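Local coordinates for thioesterase domain-containing protein (Pseudomonas aeruginosa, PDB 3F1T), which probably hydrolyses acyl-coenzyme A thioesters as a PaaI-type thioesterase, possibly with 1,4-dihydroxy-2-naphthoyl-CoA among its substrates, at the interface of chains A and B. Coordinates in Å, arbitrary orientation; residue numbers count along the deposited sequence, not the author numbering. Chains: chain A/B, uncharacterized protein Q9I3C8_PSEAE.

The interface of chains A and B. Residues chain A 19, 22-23, 43, 55, 57-58; chain B 19-20.
B:His19 reaches into chain A and puts its imidazole between A:His55 and A:His19, meeting both at its rim. A:His55 opens the His-Gly-Gly motif of this hotdog-fold thioesterase, just ahead of central helix 56-70; in this family the active site commonly lies between subunits, so the patch may border the catalytic pocket. The firm link is a hydrogen bond between A:His55 ND1 and B:His19 NE2, 2.7 Å long and fairly straight (153° at the hydrogen), with the donor undecided. A:His55 ND1 lies close to the plane of the B:His19 ring, but the two imidazoles are turned about 45° to each other, so they neither stack nor lie flat together. Over one face of B:His19, the A:Ala58 methyl CB sits above the ring centre at 4.2 Å. On this same face A:Leu23 CD2 packs against the root of the side chain, 3.5 Å from B:His19 CB. With CG between its backbone N and carbonyl carbon (chi1 70°), B:His19 swings its ring into the gap between A:His55 and A:His19; A:His19 instead has CG opposite the backbone N, and the patch departs locally from exact two-fold symmetry. The two His19 rings lie nearly parallel and edge to edge, A:His19 CE1 standing close to the plane of the B:His19 ring, 3.3 Å from B:His19 ND1. A:His19 also turns its ND1-CE1 edge toward the backbone carbonyl of B:His19, which lies in its ring plane; a hydrogen bond from ND1 would be strongly bent and is doubtful. Beside this edge runs the following residue of chain B, with B:Cys20 CA 3.6 Å from A:His19 CE1.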
ATOM      1  N   HIS A  19     -11.563   2.349 -21.968  1.00 46.96           N
ATOM      2  CA  HIS A  19     -12.353   2.546 -20.748  1.00 47.81           C
ATOM      3  C   HIS A  19     -12.348   4.022 -20.305  1.00 49.31           C
ATOM      4  O   HIS A  19     -13.392   4.574 -19.938  1.00 51.19           O
ATOM      5  CB  HIS A  19     -11.833   1.610 -19.630  1.00 49.96           C
ATOM      6  CG  HIS A  19     -12.477   1.841 -18.288  1.00 51.39           C
ATOM      7  ND1 HIS A  19     -13.814   2.159 -18.136  1.00 55.57           N
ATOM      8  CD2 HIS A  19     -11.985   1.669 -17.031  1.00 48.25           C
ATOM      9  CE1 HIS A  19     -14.095   2.283 -16.848  1.00 47.85           C
ATOM     10  NE2 HIS A  19     -13.000   2.007 -16.157  1.00 48.43           N
ATOM     11  N   VAL A  22     -14.905   6.129 -22.466  1.00 41.78           N
ATOM     12  CA  VAL A  22     -16.193   6.101 -21.793  1.00 39.67           C
ATOM     13  C   VAL A  22     -16.275   7.139 -20.677  1.00 37.35           C
ATOM     14  O   VAL A  22     -17.309   7.791 -20.494  1.00 39.50           O
ATOM     15  CB  VAL A  22     -16.451   4.705 -21.201  1.00 40.03           C
ATOM     16  CG1 VAL A  22     -17.895   4.572 -20.739  1.00 39.52           C
ATOM     17  CG2 VAL A  22     -16.091   3.633 -22.229  1.00 41.08           C
ATOM     18  N   LEU A  23     -15.188   7.279 -19.920  1.00 33.48           N
ATOM     19  CA  LEU A  23     -15.186   8.166 -18.763  1.00 29.74           C
ATOM     20  C   LEU A  23     -14.990   9.620 -19.192  1.00 29.00           C
ATOM     21  O   LEU A  23     -15.317  10.535 -18.447  1.00 30.53           O
ATOM     22  CB  LEU A  23     -14.116   7.750 -17.752  1.00 26.30           C
ATOM     23  CG  LEU A  23     -14.330   6.428 -17.004  1.00 25.94           C
ATOM     24  CD1 LEU A  23     -13.073   6.037 -16.246  1.00 23.62           C
ATOM     25  CD2 LEU A  23     -15.536   6.502 -16.052  1.00 23.80           C
ATOM     26  N   GLN A  43     -20.041  11.516 -16.472  1.00 47.97           N
ATOM     27  CA  GLN A  43     -19.648  10.328 -17.217  1.00 47.62           C
ATOM     28  C   GLN A  43     -19.398   9.137 -16.296  1.00 48.12           C
ATOM     29  O   GLN A  43     -19.136   8.028 -16.764  1.00 48.89           O
ATOM     30  CB  GLN A  43     -18.403  10.613 -18.061  1.00 47.73           C
ATOM     31  CG  GLN A  43     -18.647  11.554 -19.238  1.00 50.07           C
ATOM     32  CD  GLN A  43     -20.023  11.367 -19.867  1.00 55.44           C
ATOM     33  OE1 GLN A  43     -20.363  10.279 -20.339  1.00 53.82           O
ATOM     34  NE2 GLN A  43     -20.819  12.434 -19.877  1.00 56.37           N
ATOM     35  N   HIS A  55     -18.975   7.395  -9.063  1.00 39.46           N
ATOM     36  CA  HIS A  55     -18.435   6.117  -8.649  1.00 36.53           C
ATOM     37  C   HIS A  55     -16.987   6.256  -8.221  1.00 36.24           C
ATOM     38  O   HIS A  55     -16.137   6.695  -9.011  1.00 36.38           O
ATOM     39  CB  HIS A  55     -18.540   5.077  -9.761  1.00 36.80           C
ATOM     40  CG  HIS A  55     -18.358   3.674  -9.274  1.00 34.78           C
ATOM     41  ND1 HIS A  55     -17.476   2.795  -9.866  1.00 36.05           N
ATOM     42  CD2 HIS A  55     -18.785   3.073  -8.136  1.00 36.83           C
ATOM     43  CE1 HIS A  55     -17.397   1.697  -9.136  1.00 35.84           C
ATOM     44  NE2 HIS A  55     -18.194   1.833  -8.089  1.00 34.20           N
ATOM     45  N   GLY A  57     -14.958   4.041  -8.210  1.00 27.81           N
ATOM     46  CA  GLY A  57     -14.177   3.262  -9.174  1.00 24.60           C
ATOM     47  C   GLY A  57     -13.724   4.087 -10.363  1.00 24.99           C
ATOM     48  O   GLY A  57     -12.701   3.785 -10.991  1.00 23.21           O
ATOM     49  N   ALA A  58     -14.473   5.146 -10.668  1.00 25.12           N
ATOM     50  CA  ALA A  58     -14.072   6.080 -11.725  1.00 23.80           C
ATOM     51  C   ALA A  58     -12.897   6.937 -11.243  1.00 25.11           C
ATOM     52  O   ALA A  58     -11.889   7.096 -11.937  1.00 26.56           O
ATOM     53  CB  ALA A  58     -15.261   6.963 -12.133  1.00 22.39           C
TER
ATOM     54  N   HIS B  19     -19.896   2.449 -16.002  1.00 46.33           N
ATOM     55  CA  HIS B  19     -18.753   3.127 -16.614  1.00 48.19           C
ATOM     56  C   HIS B  19     -17.670   2.136 -17.042  1.00 47.41           C
ATOM     57  O   HIS B  19     -16.822   2.439 -17.889  1.00 50.61           O
ATOM     58  CB  HIS B  19     -18.184   4.195 -15.670  1.00 48.33           C
ATOM     59  CG  HIS B  19     -17.495   3.638 -14.462  1.00 46.60           C
ATOM     60  ND1 HIS B  19     -16.192   3.181 -14.495  1.00 51.21           N
ATOM     61  CD2 HIS B  19     -17.869   3.600 -13.161  1.00 47.51           C
ATOM     62  CE1 HIS B  19     -15.828   2.796 -13.283  1.00 47.04           C
ATOM     63  NE2 HIS B  19     -16.827   3.045 -12.454  1.00 45.08           N
ATOM     64  N   CYS B  20     -17.779   0.914 -16.543  1.00 46.36           N
ATOM     65  CA  CYS B  20     -16.807  -0.115 -16.860  1.00 45.33           C
ATOM     66  C   CYS B  20     -17.450  -1.291 -17.587  1.00 43.59           C
ATOM     67  O   CYS B  20     -16.800  -2.305 -17.822  1.00 44.86           O
ATOM     68  CB  CYS B  20     -16.115  -0.590 -15.584  1.00 45.84           C
ATOM     69  SG  CYS B  20     -17.081  -1.744 -14.586  1.00 51.96           S
TER